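Local coordinates for protein Phosphoglucosamine/phosphogalactosamine mutase (PDB 2F7L) that interconverts the 6-phosphates and 1-phosphates of glucosamine and galactosamine with the help of magnesium, in the synthesis of UDP-N-acetylglucosamine and UDP-N-acetylgalactosamine, at residues S38-G43 with G90-T95; T32-N37 with V108-G113; L26-G31 with L62-E67; M73-A78 with R150-Y155; R44-G49 with A180-A185. All blocks are in the same frame, centred on the assembly; numbering follows the deposited sequence.

Contacts 1, 2 and 3 lie within the first alpha/beta/alpha domain, whereas contacts 4 and 5 join it to the second. Contact 1 is the buried sheet core with its branched side chains, and it alone has hydrogen bonds between its segments. Contacts 2 and 3 share helix 20-34: in one, two phenylalanines lean on a strand end, and in the other a bare glycine meets two buried valines, with a lysine and a serine at the partly exposed margin. Contacts 4 and 5 touch each other through Val183 and lie beside the predicted magnesium-binding aspartates. Contact 4 is apolar, built round a tyrosine face, while contact 5 packs valines between loops whose polar groups bond elsewhere.

Contact 1: S38-G43 with G90-T95; sequences SKILVG and GGVVIT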
# COMPACT_ATOMS: atom_id res chain seq x y z
N SER A 38 -21.16 -17.83 5.85
CA SER A 38 -19.77 -17.46 5.98
C SER A 38 -19.73 -16.24 6.89
O SER A 38 -20.63 -15.37 6.86
CB SER A 38 -19.16 -17.16 4.62
OG SER A 38 -19.86 -16.12 3.98
N LYS A 39 -18.69 -16.17 7.72
CA LYS A 39 -18.54 -15.08 8.66
C LYS A 39 -17.70 -13.99 8.02
O LYS A 39 -16.51 -14.20 7.79
CB LYS A 39 -17.88 -15.60 9.94
CG LYS A 39 -18.78 -16.53 10.73
CD LYS A 39 -17.99 -17.27 11.76
CE LYS A 39 -18.90 -17.90 12.78
NZ LYS A 39 -20.06 -18.54 12.10
N ILE A 40 -18.33 -12.85 7.74
CA ILE A 40 -17.64 -11.75 7.07
C ILE A 40 -17.55 -10.47 7.84
O ILE A 40 -18.56 -9.92 8.27
CB ILE A 40 -18.29 -11.41 5.69
CG1 ILE A 40 -18.30 -12.64 4.77
CG2 ILE A 40 -17.54 -10.28 5.03
CD1 ILE A 40 -16.94 -13.19 4.46
N LEU A 41 -16.34 -9.96 7.99
CA LEU A 41 -16.11 -8.73 8.73
C LEU A 41 -16.18 -7.51 7.80
O LEU A 41 -15.49 -7.46 6.78
CB LEU A 41 -14.74 -8.81 9.40
CG LEU A 41 -14.41 -7.97 10.64
CD1 LEU A 41 -13.05 -7.34 10.43
CD2 LEU A 41 -15.44 -6.89 10.88
N VAL A 42 -17.00 -6.52 8.14
CA VAL A 42 -17.13 -5.31 7.33
C VAL A 42 -16.58 -4.10 8.07
O VAL A 42 -16.97 -3.84 9.20
CB VAL A 42 -18.61 -5.02 6.98
CG1 VAL A 42 -18.70 -3.76 6.15
CG2 VAL A 42 -19.22 -6.21 6.24
N GLY A 43 -15.66 -3.36 7.45
CA GLY A 43 -15.08 -2.19 8.10
C GLY A 43 -14.94 -1.04 7.11
O GLY A 43 -15.25 -1.23 5.94
N GLY A 90 -13.47 -13.98 5.61
CA GLY A 90 -13.05 -12.92 4.71
C GLY A 90 -13.67 -11.60 5.18
O GLY A 90 -14.33 -11.54 6.22
N GLY A 91 -13.47 -10.54 4.42
CA GLY A 91 -14.05 -9.28 4.80
C GLY A 91 -14.13 -8.33 3.63
O GLY A 91 -13.56 -8.58 2.57
N VAL A 92 -14.87 -7.24 3.81
CA VAL A 92 -14.96 -6.24 2.79
C VAL A 92 -14.80 -4.87 3.46
O VAL A 92 -15.50 -4.53 4.41
CB VAL A 92 -16.28 -6.37 1.97
CG1 VAL A 92 -17.22 -7.28 2.68
CG2 VAL A 92 -16.90 -5.02 1.71
N VAL A 93 -13.81 -4.12 2.98
CA VAL A 93 -13.48 -2.78 3.47
C VAL A 93 -13.99 -1.70 2.47
O VAL A 93 -13.78 -1.79 1.25
CB VAL A 93 -11.93 -2.62 3.60
CG1 VAL A 93 -11.61 -1.32 4.23
CG2 VAL A 93 -11.34 -3.74 4.39
N ILE A 94 -14.66 -0.67 3.01
CA ILE A 94 -15.18 0.43 2.20
C ILE A 94 -14.08 1.46 2.16
O ILE A 94 -13.90 2.20 3.12
CB ILE A 94 -16.46 1.08 2.84
CG1 ILE A 94 -17.66 0.14 2.73
CG2 ILE A 94 -16.84 2.35 2.09
CD1 ILE A 94 -17.39 -1.26 3.18
N THR A 95 -13.37 1.52 1.04
CA THR A 95 -12.24 2.44 0.90
C THR A 95 -11.82 2.70 -0.55
O THR A 95 -12.05 1.88 -1.44
CB THR A 95 -11.01 1.88 1.66
OG1 THR A 95 -9.99 2.88 1.77
CG2 THR A 95 -10.44 0.64 0.93
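Leu41, Val42 and Gly43 lie beside Gly91, Val92 and Val93 in two parallel strands whose short axes come within 4.6 Å, their directions 20° apart. These are neighbouring strands in the mixed sheet of the first alpha/beta/alpha domain of the phosphohexose mutases. Strand 39-44 sits between strands 67-73 and 90-94, and the chain links the three in turn through helices 50-63 and 76-86. Leu41 and Gly43 each use both their N and their O toward strand 90-94, as expected of alternate residues in parallel pairing. Leu41 N donates to Gly90 O at 3.1 Å, and Val92 N returns the bond to Leu41 O at 3.0 Å. Gly43 is gripped in the same way, its N donating to Val92 O and its O receiving Ile94 N at 3.0 Å.

Ile40, Val42 and Val92 share one face. With Ile40 CG2 anti to the backbone N, that methyl reaches across to Val92 CG1 at 3.8 Å and also rests on Gly91 CA. Val92 CG1 in turn meets Val42 CG2. Helix 50-63 covers this side, placing Val57 and Leu61 on Val42. Leu41 and Val93 point to the other face, under helix 76-86, and Val93 lies near Asp243, a predicted magnesium ligand. Just past the strand, the Thr95 hydroxyl is hydrogen-bonded to the backbone N of Ser97, unphosphorylated here and probably the phosphoserine of the active enzyme. Val42 and Ile94 cross obliquely, and Ile94 CD1 stands 4.1 Å from Val42 CG1 and 3.5 Å from Gly43 O.

Contact 2: T32-N37 with V108-G113; sequences TFFGKN and VVDKDG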
# COMPACT_ATOMS: atom_id res chain seq x y z
N THR A 32 -22.36 -14.11 -2.38
CA THR A 32 -22.59 -15.37 -3.01
C THR A 32 -21.25 -16.09 -3.16
O THR A 32 -21.16 -17.30 -3.01
CB THR A 32 -23.24 -15.19 -4.38
OG1 THR A 32 -24.56 -14.66 -4.22
CG2 THR A 32 -23.29 -16.50 -5.11
N PHE A 33 -20.20 -15.31 -3.43
CA PHE A 33 -18.85 -15.84 -3.59
C PHE A 33 -18.29 -16.52 -2.33
O PHE A 33 -17.62 -17.54 -2.41
CB PHE A 33 -17.94 -14.70 -3.99
CG PHE A 33 -16.49 -15.02 -3.88
CD1 PHE A 33 -15.86 -15.80 -4.84
CD2 PHE A 33 -15.73 -14.52 -2.81
CE1 PHE A 33 -14.50 -16.08 -4.76
CE2 PHE A 33 -14.36 -14.79 -2.72
CZ PHE A 33 -13.75 -15.57 -3.69
N PHE A 34 -18.56 -15.92 -1.17
CA PHE A 34 -18.09 -16.47 0.09
C PHE A 34 -18.98 -17.63 0.55
O PHE A 34 -18.54 -18.48 1.31
CB PHE A 34 -18.06 -15.39 1.18
CG PHE A 34 -16.87 -14.48 1.13
CD1 PHE A 34 -15.59 -14.96 1.34
CD2 PHE A 34 -17.04 -13.10 0.93
CE1 PHE A 34 -14.48 -14.10 1.37
CE2 PHE A 34 -15.95 -12.21 0.95
CZ PHE A 34 -14.66 -12.72 1.18
N GLY A 35 -20.23 -17.65 0.12
CA GLY A 35 -21.11 -18.73 0.52
C GLY A 35 -22.02 -18.42 1.69
O GLY A 35 -21.79 -17.47 2.45
N LYS A 36 -23.06 -19.23 1.84
CA LYS A 36 -24.03 -19.05 2.93
C LYS A 36 -23.37 -19.39 4.25
O LYS A 36 -22.56 -20.30 4.32
CB LYS A 36 -25.25 -19.95 2.71
CG LYS A 36 -26.01 -19.68 1.44
CD LYS A 36 -27.08 -20.73 1.23
CE LYS A 36 -27.93 -20.43 0.00
NZ LYS A 36 -29.25 -21.16 0.03
N ASN A 37 -23.74 -18.66 5.31
CA ASN A 37 -23.21 -18.86 6.66
C ASN A 37 -21.74 -18.53 6.82
O ASN A 37 -21.12 -18.94 7.80
CB ASN A 37 -23.42 -20.29 7.10
CG ASN A 37 -24.86 -20.66 7.11
OD1 ASN A 37 -25.24 -21.71 6.59
ND2 ASN A 37 -25.68 -19.82 7.72
N VAL A 108 -12.03 -6.37 -1.18
CA VAL A 108 -12.53 -7.59 -0.57
C VAL A 108 -11.34 -8.45 -0.20
O VAL A 108 -10.52 -8.80 -1.04
CB VAL A 108 -13.57 -8.34 -1.50
CG1 VAL A 108 -13.77 -7.57 -2.79
CG2 VAL A 108 -13.17 -9.77 -1.73
N VAL A 109 -11.24 -8.75 1.09
CA VAL A 109 -10.16 -9.57 1.60
C VAL A 109 -10.58 -11.00 1.86
O VAL A 109 -11.58 -11.26 2.52
CB VAL A 109 -9.55 -8.95 2.88
CG1 VAL A 109 -10.43 -7.86 3.40
CG2 VAL A 109 -9.33 -10.02 3.93
N ASP A 110 -9.80 -11.92 1.32
CA ASP A 110 -10.05 -13.35 1.46
C ASP A 110 -9.65 -13.93 2.82
O ASP A 110 -9.13 -13.24 3.69
CB ASP A 110 -9.34 -14.12 0.35
CG ASP A 110 -9.77 -15.57 0.30
OD1 ASP A 110 -10.92 -15.85 -0.08
OD2 ASP A 110 -8.95 -16.44 0.66
N LYS A 111 -9.92 -15.22 2.96
CA LYS A 111 -9.67 -16.02 4.17
C LYS A 111 -8.31 -15.82 4.83
O LYS A 111 -8.19 -15.88 6.04
CB LYS A 111 -9.86 -17.49 3.82
CG LYS A 111 -9.76 -18.47 4.95
CD LYS A 111 -10.29 -19.88 4.55
CE LYS A 111 -9.31 -20.72 3.71
NZ LYS A 111 -9.11 -20.25 2.32
N ASP A 112 -7.28 -15.58 4.01
CA ASP A 112 -5.91 -15.40 4.48
C ASP A 112 -5.50 -14.00 4.97
O ASP A 112 -4.40 -13.82 5.47
CB ASP A 112 -4.93 -15.89 3.39
CG ASP A 112 -5.15 -15.22 2.01
OD1 ASP A 112 -4.51 -15.65 1.02
OD2 ASP A 112 -5.96 -14.25 1.92
N GLY A 113 -6.39 -13.01 4.84
CA GLY A 113 -6.07 -11.67 5.30
C GLY A 113 -5.57 -10.77 4.19
O GLY A 113 -5.38 -9.57 4.38
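Phe33 and Phe34, in the last turn of helix 20-34, reach across to the end of strand 103-109, in the sheet of the alpha/beta/alpha domain. No hydrogen bond spans the gap, and the nearest pair of CA atoms, Phe34 and Asp110, is 8.7 Å apart. Phe33 comes first. Its ring approaches the Asp110 carboxylate only loosely, CE2 being 4.5 Å from OD1, and it is also packed against Lys120, Glu123 and Ile124 of helix 118-130. Phe33 CD2 lies 4.0 Å above the plane of the Phe34 ring, over its centre, so that a rim atom of Phe33 sits over the Phe34 face.

Phe34 makes the main contact. Its CG is anti to the carbonyl carbon (chi1 -80°), and the ring ends with CZ toward the strand. Val109 O faces the ring edge near its plane, 3.7 Å from CZ, a placement in which the weakly positive rim would suit the carbonyl. The same CZ meets Val108 CG2 at 4.4 Å, and CE1 stands 4.2 Å from Asp110 OD1, which has a long, weak ion pair with Lys120. At Gly35 a positive phi takes the chain out of the helix, and its carbonyl accepts the Ser38 hydroxyl. From Asp110 to Gly113 the other segment forms a type I beta turn, closed by Gly113 N on Asp110 O at 3.0 Å.

Contact 3: L26-G31 with L62-E67; sequences LSKAIG and LSVGVE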
# COMPACT_ATOMS: atom_id res chain seq x y z
N LEU A 26 -22.85 -5.59 -6.13
CA LEU A 26 -21.50 -6.06 -5.88
C LEU A 26 -21.45 -6.87 -4.56
O LEU A 26 -20.64 -7.77 -4.42
CB LEU A 26 -20.56 -4.86 -5.82
CG LEU A 26 -19.04 -5.02 -6.01
CD1 LEU A 26 -18.35 -4.76 -4.70
CD2 LEU A 26 -18.69 -6.40 -6.54
N SER A 27 -22.36 -6.55 -3.63
CA SER A 27 -22.47 -7.20 -2.32
C SER A 27 -23.14 -8.57 -2.33
O SER A 27 -22.85 -9.40 -1.48
CB SER A 27 -23.26 -6.32 -1.37
OG SER A 27 -22.52 -5.16 -1.05
N LYS A 28 -24.08 -8.76 -3.26
CA LYS A 28 -24.77 -10.04 -3.38
C LYS A 28 -23.75 -10.98 -4.03
O LYS A 28 -23.70 -12.18 -3.74
CB LYS A 28 -25.97 -9.94 -4.33
CG LYS A 28 -26.83 -8.71 -4.23
CD LYS A 28 -28.03 -8.92 -3.36
CE LYS A 28 -29.27 -8.37 -4.02
NZ LYS A 28 -29.79 -9.22 -5.12
N ALA A 29 -22.96 -10.41 -4.93
CA ALA A 29 -21.94 -11.17 -5.64
C ALA A 29 -20.86 -11.61 -4.66
O ALA A 29 -20.52 -12.79 -4.61
CB ALA A 29 -21.33 -10.32 -6.76
N ILE A 30 -20.35 -10.67 -3.87
CA ILE A 30 -19.31 -10.98 -2.89
C ILE A 30 -19.84 -11.99 -1.90
O ILE A 30 -19.16 -12.95 -1.55
CB ILE A 30 -18.84 -9.72 -2.13
CG1 ILE A 30 -18.08 -8.79 -3.09
CG2 ILE A 30 -17.92 -10.11 -0.97
CD1 ILE A 30 -17.89 -7.36 -2.56
N GLY A 31 -21.08 -11.79 -1.48
CA GLY A 31 -21.68 -12.70 -0.53
C GLY A 31 -21.90 -14.08 -1.13
O GLY A 31 -21.67 -15.11 -0.48
N LEU A 62 -26.67 -9.83 3.82
CA LEU A 62 -27.73 -10.58 4.49
C LEU A 62 -28.60 -11.25 3.42
O LEU A 62 -28.89 -12.45 3.50
CB LEU A 62 -28.55 -9.66 5.41
CG LEU A 62 -27.80 -9.05 6.61
CD1 LEU A 62 -28.66 -8.03 7.31
CD2 LEU A 62 -27.36 -10.13 7.59
N SER A 63 -28.99 -10.51 2.39
CA SER A 63 -29.82 -11.07 1.33
C SER A 63 -29.26 -12.39 0.78
O SER A 63 -30.00 -13.21 0.22
CB SER A 63 -30.01 -10.07 0.18
OG SER A 63 -28.80 -9.83 -0.53
N VAL A 64 -27.97 -12.60 0.92
CA VAL A 64 -27.42 -13.83 0.41
C VAL A 64 -26.92 -14.78 1.51
O VAL A 64 -26.04 -15.64 1.28
CB VAL A 64 -26.33 -13.55 -0.62
CG1 VAL A 64 -26.98 -12.93 -1.84
CG2 VAL A 64 -25.27 -12.61 -0.06
N GLY A 65 -27.50 -14.63 2.71
CA GLY A 65 -27.19 -15.49 3.83
C GLY A 65 -25.83 -15.41 4.50
O GLY A 65 -25.39 -16.38 5.11
N VAL A 66 -25.16 -14.28 4.42
CA VAL A 66 -23.86 -14.16 5.06
C VAL A 66 -24.09 -13.74 6.50
O VAL A 66 -25.02 -13.00 6.78
CB VAL A 66 -22.98 -13.12 4.34
CG1 VAL A 66 -21.78 -12.77 5.18
CG2 VAL A 66 -22.56 -13.64 2.95
N GLU A 67 -23.26 -14.23 7.41
CA GLU A 67 -23.38 -13.85 8.82
C GLU A 67 -22.49 -12.62 8.91
O GLU A 67 -21.27 -12.75 8.95
CB GLU A 67 -22.86 -14.96 9.75
CG GLU A 67 -23.43 -14.88 11.18
CD GLU A 67 -22.51 -15.44 12.28
OE1 GLU A 67 -22.77 -15.15 13.47
OE2 GLU A 67 -21.54 -16.17 11.97
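Gly31 presents a helix surface with no side chain to Val64 and Val66, and the backbones close to 5.9 Å between the CA atoms of Gly31 and Val64. Two methyl groups rest on the bare spot. Val64 CG2, placed between its own backbone N and carbonyl carbon, lies 3.6 Å from Gly31 CA, while Val66 CG2 reaches the same CA at 3.7 Å. The other branch, Val64 CG1, meets Lys28 instead, 4.0 Å from its CB and near its carbonyl O.

The two valines flank Gly65, which has positive phi and is the C-prime residue of a Schellman motif that ends helix 50-63: Gly65 N bonds to Leu62 O and Val66 N to Leu61 O, and the chain goes on to strand 67-73. The end of one helix of the alpha/beta/alpha domain is packed here against the side of helix 20-34. At the outer margin the bent Lys28 chain passes the Ser63 hydroxyl with its methylenes, CD being the atom nearest OG. That hydroxyl is hydrogen-bonded to Gly60 O within its own helix, and the Lys28 carbonyl accepts the hydroxyl of Thr32.

Contact 4: M73-A78 with R150-Y155; sequences MAPTPA and RVISTY
Tyr155 lays one face of its ring over Ala78. The methyl Ala78 CB stands 3.6 Å from the ring centroid and only 14° off the ring normal, a CH-pi contact, while Ala78 CA lies over the same ring but displaced toward the rim. Tyr155 CG is anti to the backbone N (chi1 180°), directed from helix 151-160 toward the first turn of helix 76-86. The far end of the ring passes Pro77 obliquely: Pro77 CB is 3.8 Å from Tyr155 CE1 and also lies beside the phenolic OH. That hydroxyl has a weak hydrogen bond to Asp341, outside the two segments.

One turn earlier, Ile152 turns its CD1 toward the chain just before helix 76-86. The methyl meets Ala74 CB at 3.6 Å and Pro75 CD at 4.0 Å, the isoleucine and the proline side chains crossing at about a right angle. Val151 supplies the third apolar group from the same helix. Its CG2 touches Ala74 CB at 3.7 Å and Ala78 CB at 4.3 Å, bridging the residues before and after the helix start, where Pro75 occupies the N-cap position. No hydrogen bond crosses between the segments.

Thr76, which makes no contact with segment 150-155, bonds through its hydroxyl to Asp243, one of the aspartates predicted to bind magnesium, and Pro77 lies near Asp245. This is apolar packing of helix 151-160, assigned to the second alpha/beta/alpha domain, on the first, beside the probable metal site of a phosphohexose mutase.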
# COMPACT_ATOMS: atom_id res chain seq x y z
N MET A 73 -14.70 1.85 11.80
CA MET A 73 -13.59 2.48 11.09
C MET A 73 -12.20 1.99 11.51
O MET A 73 -11.89 1.95 12.70
CB MET A 73 -13.62 3.99 11.27
CG MET A 73 -14.79 4.67 10.65
SD MET A 73 -14.56 6.46 10.77
CE MET A 73 -15.44 6.72 12.39
N ALA A 74 -11.36 1.64 10.54
CA ALA A 74 -10.03 1.19 10.90
C ALA A 74 -9.10 1.13 9.71
O ALA A 74 -9.54 1.19 8.58
CB ALA A 74 -10.11 -0.20 11.54
N PRO A 75 -7.79 1.09 9.96
CA PRO A 75 -6.87 1.00 8.83
C PRO A 75 -7.18 -0.35 8.14
O PRO A 75 -7.67 -1.29 8.80
CB PRO A 75 -5.50 1.00 9.51
CG PRO A 75 -5.70 1.90 10.63
CD PRO A 75 -7.07 1.53 11.17
N THR A 76 -6.92 -0.46 6.84
CA THR A 76 -7.17 -1.72 6.13
C THR A 76 -6.29 -2.84 6.68
O THR A 76 -6.78 -3.95 6.88
CB THR A 76 -6.98 -1.55 4.60
OG1 THR A 76 -7.98 -0.66 4.10
CG2 THR A 76 -7.13 -2.88 3.88
N PRO A 77 -5.00 -2.56 6.94
CA PRO A 77 -4.12 -3.60 7.49
C PRO A 77 -4.77 -4.14 8.79
O PRO A 77 -4.67 -5.34 9.09
CB PRO A 77 -2.83 -2.84 7.83
CG PRO A 77 -2.87 -1.62 7.03
CD PRO A 77 -4.32 -1.25 6.94
N ALA A 78 -5.41 -3.24 9.54
CA ALA A 78 -6.09 -3.60 10.79
C ALA A 78 -7.28 -4.53 10.55
O ALA A 78 -7.42 -5.56 11.23
CB ALA A 78 -6.57 -2.34 11.49
N ARG A 150 -12.89 -5.88 18.41
CA ARG A 150 -11.49 -6.19 18.70
C ARG A 150 -10.49 -5.78 17.66
O ARG A 150 -9.29 -5.87 17.91
CB ARG A 150 -11.33 -7.69 18.91
CG ARG A 150 -12.23 -8.26 19.97
CD ARG A 150 -12.17 -9.75 19.98
NE ARG A 150 -12.78 -10.37 18.81
CZ ARG A 150 -12.75 -11.68 18.60
NH1 ARG A 150 -12.14 -12.45 19.49
NH2 ARG A 150 -13.30 -12.23 17.52
N VAL A 151 -10.96 -5.30 16.51
CA VAL A 151 -10.06 -4.94 15.42
C VAL A 151 -8.88 -3.98 15.73
O VAL A 151 -7.72 -4.36 15.55
CB VAL A 151 -10.89 -4.51 14.16
CG1 VAL A 151 -12.29 -4.15 14.59
CG2 VAL A 151 -10.22 -3.39 13.42
N ILE A 152 -9.14 -2.76 16.20
CA ILE A 152 -8.02 -1.88 16.50
C ILE A 152 -7.16 -2.49 17.62
O ILE A 152 -5.96 -2.73 17.45
CB ILE A 152 -8.47 -0.47 16.97
CG1 ILE A 152 -9.36 0.20 15.92
CG2 ILE A 152 -7.26 0.39 17.25
CD1 ILE A 152 -8.65 0.70 14.72
N SER A 153 -7.78 -2.73 18.78
CA SER A 153 -7.04 -3.30 19.91
C SER A 153 -6.24 -4.52 19.51
O SER A 153 -5.07 -4.62 19.87
CB SER A 153 -7.96 -3.67 21.08
OG SER A 153 -8.51 -4.99 20.94
N THR A 154 -6.85 -5.45 18.76
CA THR A 154 -6.14 -6.66 18.34
C THR A 154 -4.95 -6.31 17.45
O THR A 154 -3.88 -6.91 17.55
CB THR A 154 -7.07 -7.61 17.54
OG1 THR A 154 -8.21 -7.94 18.33
CG2 THR A 154 -6.37 -8.89 17.17
N TYR A 155 -5.15 -5.32 16.59
CA TYR A 155 -4.14 -4.87 15.64
C TYR A 155 -2.92 -4.29 16.35
O TYR A 155 -1.79 -4.74 16.11
CB TYR A 155 -4.77 -3.82 14.73
CG TYR A 155 -3.89 -3.20 13.67
CD1 TYR A 155 -3.38 -3.97 12.62
CD2 TYR A 155 -3.65 -1.83 13.66
CE1 TYR A 155 -2.64 -3.37 11.59
CE2 TYR A 155 -2.93 -1.22 12.65
CZ TYR A 155 -2.43 -1.99 11.61
OH TYR A 155 -1.74 -1.37 10.57

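Contact 5: R44-G49 with A180-A185; sequences RDVRAG and ANSVGA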
# COMPACT_ATOMS: atom_id res chain seq x y z
N ARG A 44 -14.48 0.13 7.56
CA ARG A 44 -14.35 1.28 6.64
C ARG A 44 -13.32 2.34 7.03
O ARG A 44 -12.93 2.45 8.19
CB ARG A 44 -15.69 2.00 6.50
CG ARG A 44 -16.04 2.92 7.66
CD ARG A 44 -17.45 3.42 7.51
NE ARG A 44 -17.56 4.84 7.81
CZ ARG A 44 -17.87 5.33 9.00
NH1 ARG A 44 -18.11 4.50 10.03
NH2 ARG A 44 -17.93 6.65 9.18
N ASP A 45 -12.87 3.10 6.05
CA ASP A 45 -11.94 4.15 6.36
C ASP A 45 -12.79 5.41 6.61
O ASP A 45 -13.98 5.32 6.89
CB ASP A 45 -10.93 4.35 5.23
CG ASP A 45 -11.53 5.00 4.00
OD1 ASP A 45 -12.72 5.40 4.05
OD2 ASP A 45 -10.80 5.12 3.00
N VAL A 46 -12.20 6.58 6.51
CA VAL A 46 -12.99 7.76 6.84
C VAL A 46 -13.83 8.40 5.75
O VAL A 46 -14.64 9.26 6.04
CB VAL A 46 -12.05 8.85 7.46
CG1 VAL A 46 -11.28 9.59 6.36
CG2 VAL A 46 -12.86 9.81 8.31
N ARG A 47 -13.67 7.95 4.51
CA ARG A 47 -14.34 8.57 3.37
C ARG A 47 -15.83 8.94 3.34
O ARG A 47 -16.65 8.42 4.06
CB ARG A 47 -14.00 7.78 2.11
CG ARG A 47 -12.55 7.82 1.75
CD ARG A 47 -12.20 6.70 0.81
NE ARG A 47 -10.78 6.71 0.49
CZ ARG A 47 -10.17 7.63 -0.27
NH1 ARG A 47 -10.88 8.63 -0.79
NH2 ARG A 47 -8.86 7.55 -0.49
N ALA A 48 -16.14 9.87 2.45
CA ALA A 48 -17.46 10.41 2.23
C ALA A 48 -18.66 9.46 2.19
O ALA A 48 -19.69 9.73 2.80
CB ALA A 48 -17.44 11.25 0.97
N GLY A 49 -18.61 8.34 1.49
CA GLY A 49 -19.84 7.57 1.54
C GLY A 49 -19.91 6.50 2.63
O GLY A 49 -20.71 5.57 2.57
N ALA A 180 -3.43 12.00 7.72
CA ALA A 180 -4.21 12.57 6.63
C ALA A 180 -5.71 12.69 6.91
O ALA A 180 -6.53 12.42 6.05
CB ALA A 180 -3.99 11.77 5.34
N ASN A 181 -6.04 13.12 8.11
CA ASN A 181 -7.44 13.30 8.49
C ASN A 181 -8.25 12.01 8.44
O ASN A 181 -9.48 12.03 8.45
CB ASN A 181 -8.06 14.35 7.59
CG ASN A 181 -7.51 15.70 7.87
OD1 ASN A 181 -7.05 16.41 6.97
ND2 ASN A 181 -7.56 16.09 9.13
N SER A 182 -7.54 10.89 8.41
CA SER A 182 -8.20 9.62 8.35
C SER A 182 -7.88 8.55 9.40
O SER A 182 -7.07 8.70 10.32
CB SER A 182 -8.01 9.04 6.96
OG SER A 182 -8.71 7.82 6.84
N VAL A 183 -8.55 7.43 9.20
CA VAL A 183 -8.50 6.25 10.04
C VAL A 183 -7.13 5.87 10.65
O VAL A 183 -7.06 5.18 11.66
CB VAL A 183 -9.16 5.10 9.20
CG1 VAL A 183 -8.18 3.99 8.88
CG2 VAL A 183 -10.42 4.62 9.91
N GLY A 184 -6.04 6.33 10.04
CA GLY A 184 -4.73 6.00 10.58
C GLY A 184 -4.50 6.64 11.94
O GLY A 184 -3.64 6.22 12.71
N ALA A 185 -5.28 7.67 12.25
CA ALA A 185 -5.16 8.36 13.53
C ALA A 185 -5.71 7.51 14.69
O ALA A 185 -5.47 7.81 15.85
CB ALA A 185 -5.90 9.70 13.48
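Val46 and Val183 form the close-packed part of this loop-to-loop contact, each with its CB pointing toward the other segment; their methyls pack on backbone and serine atoms. Val46 CG1, set between its backbone N and carbonyl carbon (chi1 79°), packs on the Ser182 side chain at 3.4 Å from CB and lies 3.7 Å from Asn181 O. In the reverse direction, Val183 CG2 rests on the backbone of the first loop, 3.7 Å from Arg44 O and 3.9 Å from Asp45 CA. No hydrogen bond joins the segments. The Ser182 hydroxyl, beside Val46, is bonded to Gly242 O in the loop of predicted magnesium-binding aspartates.

Away from these valine contacts the polar groups turn to other partners. Asp45 folds back on its own loop as an Asx turn: OD1 accepts Arg47 N at 2.8 Å, from 50° above the carboxylate plane. Asp45 OD2 makes a salt bridge with Arg47 NE at 3.0 Å and is also hydrogen-bonded to the Thr95 hydroxyl. The guanidinium of Arg47 continues to the carbonyls of Ser97, Asn99 and Pro100, tying this loop to the loop of Ser97. Asn181 sends its amide away to Asn205 O. On the solvent side, Arg44 is partly exposed and contributes little, with a long, weak ion pair to Asp51.

The first loop leads from strand 39-44 to helix 50-63 in the first domain, and the second from strand 174-178 toward helix 188-194 in the second. Val183 also touches Met73 at the end of strand 67-73 and Pro75 just before helix 76-86.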